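Local structure of glycoside hydrolase family 16 protein (6T2N) at residues Ser63-Lys68 with Lys91-Glu96; Gly146-Arg151 with Val299-Thr304; Gly159-Ile164 with Thr278-Ala283. The protein probably acts as an endo-beta-galactosidase, an O-glycanase that cuts inside mucin O-glycan chains and so helps to start mucin breakdown. One frame throughout, in Å; residues are numbered along the deposited sequence.

Contact 1 (Ser63-Lys68 with Lys91-Glu96); sequences SRIDAK and KNMRLE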
loop_
_atom_site.group_PDB
_atom_site.type_symbol
_atom_site.label_atom_id
_atom_site.label_comp_id
_atom_site.label_asym_id
_atom_site.label_seq_id
_atom_site.Cartn_x
_atom_site.Cartn_y
_atom_site.Cartn_z
ATOM N N SER A 63 14.798 -9.607 15.677
ATOM C CA SER A 63 15.624 -10.629 14.978
ATOM C C SER A 63 15.028 -10.963 13.576
ATOM O O SER A 63 15.802 -11.254 12.663
ATOM C CB SER A 63 15.811 -11.847 15.898
ATOM O OG SER A 63 15.937 -13.059 15.154
ATOM N N ARG A 64 13.714 -10.915 13.355
ATOM C CA ARG A 64 13.136 -11.254 12.025
ATOM C C ARG A 64 11.709 -10.690 11.870
ATOM O O ARG A 64 11.044 -10.452 12.869
ATOM C CB ARG A 64 13.199 -12.774 11.822
ATOM C CG ARG A 64 12.152 -13.567 12.591
ATOM C CD ARG A 64 12.307 -15.063 12.385
ATOM N NE ARG A 64 11.214 -15.881 12.921
ATOM C CZ ARG A 64 11.095 -16.300 14.188
ATOM N NH1 ARG A 64 11.988 -15.957 15.099
ATOM N NH2 ARG A 64 10.075 -17.059 14.551
ATOM N N ILE A 65 11.285 -10.476 10.632
ATOM C CA ILE A 65 9.907 -10.069 10.272
ATOM C C ILE A 65 8.943 -10.913 11.095
ATOM O O ILE A 65 9.170 -12.145 11.173
ATOM C CB ILE A 65 9.682 -10.252 8.758
ATOM C CG1 ILE A 65 10.605 -9.308 7.983
ATOM C CG2 ILE A 65 8.202 -10.098 8.345
ATOM C CD1 ILE A 65 10.796 -9.716 6.558
ATOM N N ASP A 66 7.927 -10.257 11.671
ATOM C CA ASP A 66 7.009 -10.860 12.671
ATOM C C ASP A 66 5.779 -11.419 11.908
ATOM O O ASP A 66 4.978 -10.640 11.355
ATOM C CB ASP A 66 6.825 -9.764 13.760
ATOM C CG ASP A 66 5.989 -10.054 15.192
ATOM O OD1 ASP A 66 5.658 -11.249 15.290
ATOM O OD2 ASP A 66 5.784 -9.156 15.966
ATOM N N ALA A 67 5.630 -12.740 11.833
ATOM C CA ALA A 67 4.703 -13.445 10.900
ATOM C C ALA A 67 3.242 -13.306 11.335
ATOM O O ALA A 67 2.328 -13.667 10.540
ATOM C CB ALA A 67 5.053 -14.907 10.796
ATOM N N LYS A 68 3.037 -12.873 12.576
ATOM C CA LYS A 68 1.708 -12.582 13.151
ATOM C C LYS A 68 1.379 -11.123 12.796
ATOM O O LYS A 68 0.238 -10.738 13.017
ATOM C CB LYS A 68 1.719 -12.876 14.658
ATOM C CG LYS A 68 2.016 -11.635 15.494
ATOM C CD LYS A 68 2.610 -11.772 16.904
ATOM C CE LYS A 68 2.640 -10.397 17.562
ATOM N NZ LYS A 68 3.601 -10.294 18.678
ATOM N N LYS A 91 16.296 -12.224 0.702
ATOM C CA LYS A 91 17.059 -11.624 -0.472
ATOM C C LYS A 91 16.279 -10.381 -0.809
ATOM O O LYS A 91 16.964 -9.328 -0.963
ATOM C CB LYS A 91 17.297 -12.584 -1.662
ATOM C CG LYS A 91 18.010 -11.968 -2.877
ATOM C CD LYS A 91 18.370 -12.922 -4.029
ATOM C CE LYS A 91 19.338 -12.276 -5.006
ATOM N NZ LYS A 91 19.216 -12.840 -6.372
ATOM N N ASN A 92 14.945 -10.575 -0.812
ATOM C CA ASN A 92 13.860 -9.577 -1.092
ATOM C C ASN A 92 13.236 -8.968 0.189
ATOM O O ASN A 92 12.743 -7.831 0.097
ATOM C CB ASN A 92 12.796 -10.224 -1.976
ATOM C CG ASN A 92 13.377 -10.835 -3.252
ATOM O OD1 ASN A 92 13.192 -12.020 -3.519
ATOM N ND2 ASN A 92 14.049 -10.027 -4.074
ATOM N N MET A 93 13.310 -9.622 1.364
ATOM C CA MET A 93 12.544 -9.285 2.602
ATOM C C MET A 93 13.344 -9.537 3.879
ATOM O O MET A 93 13.605 -10.716 4.196
ATOM C CB MET A 93 11.332 -10.210 2.689
ATOM C CG MET A 93 10.025 -9.488 2.858
ATOM S SD MET A 93 8.659 -10.576 2.392
ATOM C CE MET A 93 8.619 -11.562 3.888
ATOM N N ARG A 94 13.660 -8.513 4.666
ATOM C CA ARG A 94 14.456 -8.723 5.913
ATOM C C ARG A 94 14.567 -7.412 6.696
ATOM O O ARG A 94 14.356 -6.337 6.074
ATOM C CB ARG A 94 15.873 -9.158 5.548
ATOM C CG ARG A 94 16.448 -8.208 4.463
ATOM C CD ARG A 94 18.040 -8.580 4.319
ATOM N NE ARG A 94 18.813 -7.669 3.491
ATOM C CZ ARG A 94 18.686 -7.480 2.207
ATOM N NH1 ARG A 94 17.995 -8.302 1.527
ATOM N NH2 ARG A 94 19.467 -6.657 1.572
ATOM N N LEU A 95 14.936 -7.510 7.987
ATOM C CA LEU A 95 15.170 -6.343 8.870
ATOM C C LEU A 95 16.662 -6.082 8.850
ATOM O O LEU A 95 17.374 -7.011 9.116
ATOM C CB LEU A 95 14.689 -6.656 10.282
ATOM C CG LEU A 95 13.295 -7.270 10.363
ATOM C CD1 LEU A 95 12.870 -7.492 11.811
ATOM C CD2 LEU A 95 12.298 -6.396 9.607
ATOM N N GLU A 96 17.063 -4.912 8.374
ATOM C CA GLU A 96 18.419 -4.334 8.456
ATOM C C GLU A 96 18.233 -2.989 9.155
ATOM O O GLU A 96 17.175 -2.355 8.964
ATOM C CB GLU A 96 19.081 -4.157 7.078
ATOM C CG GLU A 96 19.955 -5.315 6.581
ATOM C CD GLU A 96 20.553 -5.139 5.179
ATOM O OE1 GLU A 96 19.918 -4.511 4.328
ATOM O OE2 GLU A 96 21.677 -5.647 4.928
#
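Ile-65 and Leu-95 cross obliquely at the surface, and Met-93 adds a second apolar partner. CD1 of Ile-65 lies at the backbone of strand 93-96, 3.6 Å from Arg-94 N. The same methyl rests 3.8 Å from CG of Met-93. One carbon back, CG1 of Ile-65 lies 3.7 Å from CD2 of Leu-95. Leu-95 points at the loop. Its CG is anti to its carbonyl carbon (chi1 -48°), which sends CD1 to the peptide joining Arg-64 and Ile-65, 3.6 Å from Ile-65 N. With an alanine in place of Leu-95, this peptide and CG1 of Ile-65 would probably lose the methyls packed on them, and a gap would open beside them.

Further out, Ile-65 also touches Leu-100 and Trp-70, Met-93 rests on Leu-102, and Leu-95 on Phe-60. The charged side chains turn elsewhere. Arg-94 points away from the loop. Its NH2 pairs with Glu-103, and its NE with Glu-96 OE1 at 3.4 Å. Its NH1 bonds to Lys-91 O at 2.9 Å; this donor sits above the carbonyl plane, not on a lone pair. The pair with Glu-103 ties the strand to its neighbour 99-104; that with Glu-96 stays within the strand.

Between these two segments the contact is van der Waals packing of methyl groups on side chains and backbone. The packing is therefore probably non-directional and depends on shape.

Contact 2 (Gly146-Arg151 with Val299-Thr304); sequences GRLEVR and VRFYQT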
loop_
_atom_site.group_PDB
_atom_site.type_symbol
_atom_site.label_atom_id
_atom_site.label_comp_id
_atom_site.label_asym_id
_atom_site.label_seq_id
_atom_site.Cartn_x
_atom_site.Cartn_y
_atom_site.Cartn_z
ATOM N N GLY A 146 -8.612 5.630 11.852
ATOM C CA GLY A 146 -7.632 6.110 12.822
ATOM C C GLY A 146 -6.574 6.809 12.045
ATOM O O GLY A 146 -6.834 7.151 10.896
ATOM N N ARG A 147 -5.419 6.963 12.655
ATOM C CA ARG A 147 -4.269 7.626 12.029
ATOM C C ARG A 147 -3.208 6.558 11.869
ATOM O O ARG A 147 -2.863 5.903 12.890
ATOM C CB ARG A 147 -3.763 8.763 12.915
ATOM C CG ARG A 147 -2.450 9.368 12.443
ATOM C CD ARG A 147 -1.793 10.083 13.586
ATOM N NE ARG A 147 -0.678 10.883 13.118
ATOM C CZ ARG A 147 -0.794 12.068 12.539
ATOM N NH1 ARG A 147 -1.985 12.594 12.314
ATOM N NH2 ARG A 147 0.279 12.721 12.154
ATOM N N LEU A 148 -2.729 6.420 10.637
ATOM C CA LEU A 148 -1.746 5.403 10.229
ATOM C C LEU A 148 -0.518 6.112 9.710
ATOM O O LEU A 148 -0.657 6.825 8.685
ATOM C CB LEU A 148 -2.336 4.542 9.130
ATOM C CG LEU A 148 -1.425 3.406 8.685
ATOM C CD1 LEU A 148 -0.954 2.541 9.869
ATOM C CD2 LEU A 148 -2.169 2.589 7.643
ATOM N N GLU A 149 0.590 5.929 10.432
ATOM C CA GLU A 149 1.867 6.637 10.213
ATOM C C GLU A 149 2.825 5.616 9.625
ATOM O O GLU A 149 2.992 4.547 10.253
ATOM C CB GLU A 149 2.448 7.154 11.523
ATOM C CG GLU A 149 1.611 8.201 12.211
ATOM C CD GLU A 149 2.304 8.841 13.400
ATOM O OE1 GLU A 149 3.469 8.436 13.691
ATOM O OE2 GLU A 149 1.691 9.764 14.011
ATOM N N VAL A 150 3.406 5.914 8.468
ATOM C CA VAL A 150 4.406 5.016 7.840
ATOM C C VAL A 150 5.594 5.868 7.414
ATOM O O VAL A 150 5.442 6.757 6.542
ATOM C CB VAL A 150 3.830 4.178 6.682
ATOM C CG1 VAL A 150 4.933 3.326 6.041
ATOM C CG2 VAL A 150 2.678 3.286 7.156
ATOM N N ARG A 151 6.736 5.579 8.038
ATOM C CA ARG A 151 8.010 6.289 7.771
ATOM C C ARG A 151 8.915 5.420 6.905
ATOM O O ARG A 151 9.158 4.257 7.329
ATOM C CB ARG A 151 8.747 6.647 9.050
ATOM C CG ARG A 151 9.872 7.615 8.737
ATOM C CD ARG A 151 9.907 8.855 9.604
ATOM N NE ARG A 151 11.092 9.655 9.319
ATOM C CZ ARG A 151 12.328 9.259 9.623
ATOM N NH1 ARG A 151 12.550 8.073 10.176
ATOM N NH2 ARG A 151 13.355 10.032 9.336
ATOM N N VAL A 299 5.746 1.429 11.173
ATOM C CA VAL A 299 4.282 1.454 10.938
ATOM C C VAL A 299 3.624 1.583 12.305
ATOM O O VAL A 299 3.867 0.708 13.147
ATOM C CB VAL A 299 3.837 0.199 10.175
ATOM C CG1 VAL A 299 2.317 0.137 10.024
ATOM C CG2 VAL A 299 4.553 0.116 8.831
ATOM N N ARG A 300 2.905 2.685 12.529
ATOM C CA ARG A 300 2.153 2.974 13.778
ATOM C C ARG A 300 0.731 3.378 13.435
ATOM O O ARG A 300 0.556 4.394 12.701
ATOM C CB ARG A 300 2.816 4.124 14.510
ATOM C CG ARG A 300 4.296 3.872 14.706
ATOM C CD ARG A 300 4.909 5.060 15.391
ATOM N NE ARG A 300 6.309 4.842 15.706
ATOM C CZ ARG A 300 7.189 5.814 15.823
ATOM N NH1 ARG A 300 6.842 7.069 15.632
ATOM N NH2 ARG A 300 8.430 5.548 16.137
ATOM N N PHE A 301 -0.218 2.583 13.924
ATOM C CA PHE A 301 -1.674 2.844 13.855
ATOM C C PHE A 301 -2.159 3.401 15.196
ATOM O O PHE A 301 -1.887 2.714 16.204
ATOM C CB PHE A 301 -2.416 1.547 13.566
ATOM C CG PHE A 301 -3.891 1.757 13.380
ATOM C CD1 PHE A 301 -4.361 2.726 12.508
ATOM C CD2 PHE A 301 -4.807 0.976 14.052
ATOM C CE1 PHE A 301 -5.710 2.899 12.288
ATOM C CE2 PHE A 301 -6.159 1.129 13.810
ATOM C CZ PHE A 301 -6.605 2.084 12.929
ATOM N N TYR A 302 -2.822 4.571 15.210
ATOM C CA TYR A 302 -3.451 5.186 16.425
ATOM C C TYR A 302 -4.965 5.459 16.249
ATOM O O TYR A 302 -5.432 5.672 15.107
ATOM C CB TYR A 302 -2.801 6.524 16.786
ATOM C CG TYR A 302 -1.319 6.530 17.071
ATOM C CD1 TYR A 302 -0.393 6.549 16.039
ATOM C CD2 TYR A 302 -0.839 6.606 18.366
ATOM C CE1 TYR A 302 0.971 6.612 16.282
ATOM C CE2 TYR A 302 0.519 6.672 18.627
ATOM C CZ TYR A 302 1.429 6.683 17.585
ATOM O OH TYR A 302 2.777 6.740 17.814
ATOM N N GLN A 303 -5.707 5.498 17.365
ATOM C CA GLN A 303 -7.191 5.720 17.416
ATOM C C GLN A 303 -7.599 6.565 18.639
ATOM O O GLN A 303 -7.222 6.229 19.770
ATOM C CB GLN A 303 -7.952 4.383 17.496
ATOM C CG GLN A 303 -7.981 3.597 16.167
ATOM C CD GLN A 303 -8.925 2.330 16.209
ATOM O OE1 GLN A 303 -8.860 1.693 17.335
ATOM N NE2 GLN A 303 -9.614 1.921 15.037
ATOM N N THR A 304 -8.412 7.601 18.441
ATOM C CA THR A 304 -9.111 8.279 19.569
ATOM C C THR A 304 -10.266 7.373 20.001
ATOM O O THR A 304 -10.636 6.467 19.199
ATOM C CB THR A 304 -9.561 9.713 19.236
ATOM O OG1 THR A 304 -10.588 9.743 18.240
ATOM C CG2 THR A 304 -8.405 10.584 18.789
#
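Leu-148 and Phe-301 face each other as a non-hydrogen-bonded pair of two antiparallel strands, and Val-150 and Val-299 form the next such pair along. These four side chains share one buried face. CD1 of Leu-148 lies 4.1 Å from both CB of Phe-301 and CG1 of Val-299. Val-150 and Val-299 lie alongside, pointing the same way, with their CG2 methyls 4.0 Å apart. At the end of the strand, Phe-301 CE1 comes within 3.8 Å of CA of Gly-146, and the ring meets Phe-143 edge-to-face.

Between the side chains the backbones are bound twice in each hydrogen-bonded pair. Arg-147 and Tyr-302 exchange bonds, as do Glu-149 and Arg-300; Tyr-302 N to Arg-147 O measures 2.7 Å at 174°.

The other face is mixed. Glu-149 and Tyr-302 are buried there, with Glu-149 CD 3.9 Å from Tyr-302 CE1, while Arg-147 and Arg-300 reach partly to solvent. Arg-147 NE gives Glu-149 OE2 a bond of 2.8 Å, in the guanidinium plane and on the anti lone pair. OE1 of Glu-149 stays 4.1 Å from Arg-300 NH1, too far for a salt bridge. Those two flat groups are turned 51° apart. Tyr-302 sends its hydroxyl to Pro-45 O, and Arg-147 NH1 pairs with Glu-230.

Arg-300 NH2 pairs with Glu-59. Arg-300 thus reaches a residue of the calcium site and probably steadies the side chain of Glu-59.

Contact 3 (Gly159-Ile164 with Thr278-Ala283); sequences GIWPAI and TWCEKA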
loop_
_atom_site.group_PDB
_atom_site.type_symbol
_atom_site.label_atom_id
_atom_site.label_comp_id
_atom_site.label_asym_id
_atom_site.label_seq_id
_atom_site.Cartn_x
_atom_site.Cartn_y
_atom_site.Cartn_z
ATOM N N GLY A 159 12.419 2.240 -13.228
ATOM C CA GLY A 159 11.366 1.206 -13.286
ATOM C C GLY A 159 10.871 0.806 -11.909
ATOM O O GLY A 159 9.837 0.103 -11.839
ATOM N N ILE A 160 11.573 1.230 -10.851
ATOM C CA ILE A 160 11.144 0.938 -9.457
ATOM C C ILE A 160 9.809 1.645 -9.171
ATOM O O ILE A 160 9.595 2.799 -9.616
ATOM C CB ILE A 160 12.249 1.298 -8.439
ATOM C CG1 ILE A 160 12.042 0.488 -7.168
ATOM C CG2 ILE A 160 12.361 2.783 -8.167
ATOM C CD1 ILE A 160 12.092 -0.998 -7.436
ATOM N N TRP A 161 8.951 0.967 -8.417
ATOM C CA TRP A 161 7.603 1.435 -8.040
ATOM C C TRP A 161 7.354 1.056 -6.586
ATOM O O TRP A 161 6.763 0.028 -6.264
ATOM C CB TRP A 161 6.581 0.848 -9.005
ATOM C CG TRP A 161 5.189 1.387 -8.930
ATOM C CD1 TRP A 161 4.585 2.095 -7.938
ATOM C CD2 TRP A 161 4.189 1.118 -9.902
ATOM N NE1 TRP A 161 3.278 2.308 -8.237
ATOM C CE2 TRP A 161 3.010 1.734 -9.448
ATOM C CE3 TRP A 161 4.195 0.438 -11.131
ATOM C CZ2 TRP A 161 1.830 1.667 -10.195
ATOM C CZ3 TRP A 161 3.034 0.389 -11.878
ATOM C CH2 TRP A 161 1.860 0.986 -11.399
ATOM N N PRO A 162 7.826 1.897 -5.657
ATOM C CA PRO A 162 7.541 1.687 -4.254
ATOM C C PRO A 162 6.122 2.194 -4.025
ATOM O O PRO A 162 5.719 3.169 -4.661
ATOM C CB PRO A 162 8.600 2.525 -3.515
ATOM C CG PRO A 162 9.123 3.544 -4.551
ATOM C CD PRO A 162 8.661 3.076 -5.915
ATOM N N ALA A 163 5.431 1.552 -3.095
ATOM C CA ALA A 163 4.029 1.853 -2.771
ATOM C C ALA A 163 3.762 1.503 -1.312
ATOM O O ALA A 163 4.211 0.441 -0.874
ATOM C CB ALA A 163 3.132 1.090 -3.686
ATOM N N ILE A 164 3.075 2.404 -0.615
ATOM C CA ILE A 164 2.336 2.155 0.650
ATOM C C ILE A 164 0.855 2.278 0.314
ATOM O O ILE A 164 0.448 3.355 -0.092
ATOM C CB ILE A 164 2.787 3.187 1.683
ATOM C CG1 ILE A 164 4.296 3.083 1.869
ATOM C CG2 ILE A 164 2.017 3.099 2.990
ATOM C CD1 ILE A 164 4.896 4.360 2.400
ATOM N N THR A 278 2.464 -0.883 -16.970
ATOM C CA THR A 278 1.994 -0.322 -18.277
ATOM C C THR A 278 2.292 1.193 -18.289
ATOM O O THR A 278 2.624 1.766 -19.346
ATOM C CB THR A 278 0.509 -0.661 -18.488
ATOM O OG1 THR A 278 -0.127 -0.263 -17.273
ATOM C CG2 THR A 278 0.207 -2.128 -18.745
ATOM N N TRP A 279 2.190 1.841 -17.132
ATOM C CA TRP A 279 2.816 3.170 -16.946
ATOM C C TRP A 279 3.734 3.097 -15.749
ATOM O O TRP A 279 3.268 2.850 -14.628
ATOM C CB TRP A 279 1.857 4.365 -16.869
ATOM C CG TRP A 279 2.348 5.434 -17.801
ATOM C CD1 TRP A 279 3.385 6.303 -17.591
ATOM C CD2 TRP A 279 1.906 5.638 -19.157
ATOM N NE1 TRP A 279 3.582 7.078 -18.700
ATOM C CE2 TRP A 279 2.694 6.692 -19.680
ATOM C CE3 TRP A 279 0.910 5.058 -19.959
ATOM C CZ2 TRP A 279 2.509 7.177 -20.977
ATOM C CZ3 TRP A 279 0.742 5.541 -21.235
ATOM C CH2 TRP A 279 1.529 6.583 -21.736
ATOM N N CYS A 280 4.992 3.204 -16.132
ATOM C CA CYS A 280 6.243 3.252 -15.355
ATOM C C CYS A 280 7.271 2.834 -16.411
ATOM O O CYS A 280 7.126 1.734 -16.964
ATOM C CB CYS A 280 6.232 2.373 -14.096
ATOM S SG CYS A 280 7.512 2.808 -12.866
ATOM N N GLU A 281 8.171 3.713 -16.818
ATOM C CA GLU A 281 9.482 3.229 -17.296
ATOM C C GLU A 281 9.654 1.744 -16.929
ATOM O O GLU A 281 9.488 1.330 -15.760
ATOM C CB GLU A 281 10.606 4.055 -16.655
ATOM C CG GLU A 281 11.056 5.231 -17.506
ATOM C CD GLU A 281 12.116 6.053 -16.814
ATOM O OE1 GLU A 281 12.454 5.716 -15.668
ATOM O OE2 GLU A 281 12.583 7.031 -17.415
ATOM N N LYS A 282 10.062 0.937 -17.874
ATOM C CA LYS A 282 10.412 -0.459 -17.529
ATOM C C LYS A 282 11.886 -0.453 -17.082
ATOM O O LYS A 282 12.651 0.406 -17.498
ATOM C CB LYS A 282 9.924 -1.344 -18.685
ATOM C CG LYS A 282 8.443 -1.094 -19.032
ATOM C CD LYS A 282 7.469 -2.213 -18.692
ATOM C CE LYS A 282 7.824 -3.489 -19.461
ATOM N NZ LYS A 282 6.928 -4.653 -19.206
ATOM N N ALA A 283 12.233 -1.284 -16.121
ATOM C CA ALA A 283 13.613 -1.457 -15.644
ATOM C C ALA A 283 14.503 -2.022 -16.765
ATOM O O ALA A 283 14.026 -2.682 -17.672
ATOM C CB ALA A 283 13.543 -2.362 -14.454
#
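Trp-161 and Cys-280 point at one another where strand 160-168 meets the loop 278-283. The indole has CG anti to the backbone N (chi1 -170°), which swings its six-membered ring out towards the loop. CE3 of Trp-161 lies 4.1 Å from CB of Cys-280. SG of Cys-280 is 5.3 Å from the centroid of the six-membered ring of Trp-161, 46° off the normal. This is an oblique sulfur-aromatic contact. Farther round the ring, CZ3 of Trp-161 meets the carbonyl O of Trp-279 at 3.7 Å, again obliquely. The Trp-279 side chain itself turns away.

Cys-280 also has SG anti to its backbone N. The thiol is thereby laid towards the start of the strand, where SG is 3.7 Å from Gly-159 O.

Gly-159 then meets the loop by backbone. Its CA gives a CA-H...O contact of 3.1 Å to Glu-281 O. A CB there would run into Ala-283 N, and the positive phi (100°) also suits a residue without a side chain.

The strand is also bound by backbone bonds to strand 267-275, Trp-161 pairing with Ala-274, and Gly-159 N bonds to Ser-187 OG. Trp-161 also touches Glu-184 of strand 183-184. Glu-184 ends an E-I-D-M-L-E sequence that matches the GH16 family signature. The contact thus joins a loop to the signature-bearing sheet of a GH16 beta-jelly-roll, and probably borders its substrate cleft.

In the fold
Contact 1 comes first along the chain and closes before the other two open. Contact 3 is nested inside the long loop that contact 2 closes. Contacts 1 and 2 reach the same antiparallel sheet, with centres about 21 Å apart, and do not touch. Contact 3 sets a loop against strand 160-168 of the other, mixed sheet, its centre about 23 Å from that of contact 1 and 26 Å from that of contact 2. Contacts 2 and 3 lie on opposite sides of the chain's centre, yet their successive strands 146-153 and 160-168 meet: Val-150 CG1 packs 3.8 Å from Ile-164 CD1. This is one point where the two sheets pack on each other, as in a jelly-roll sandwich.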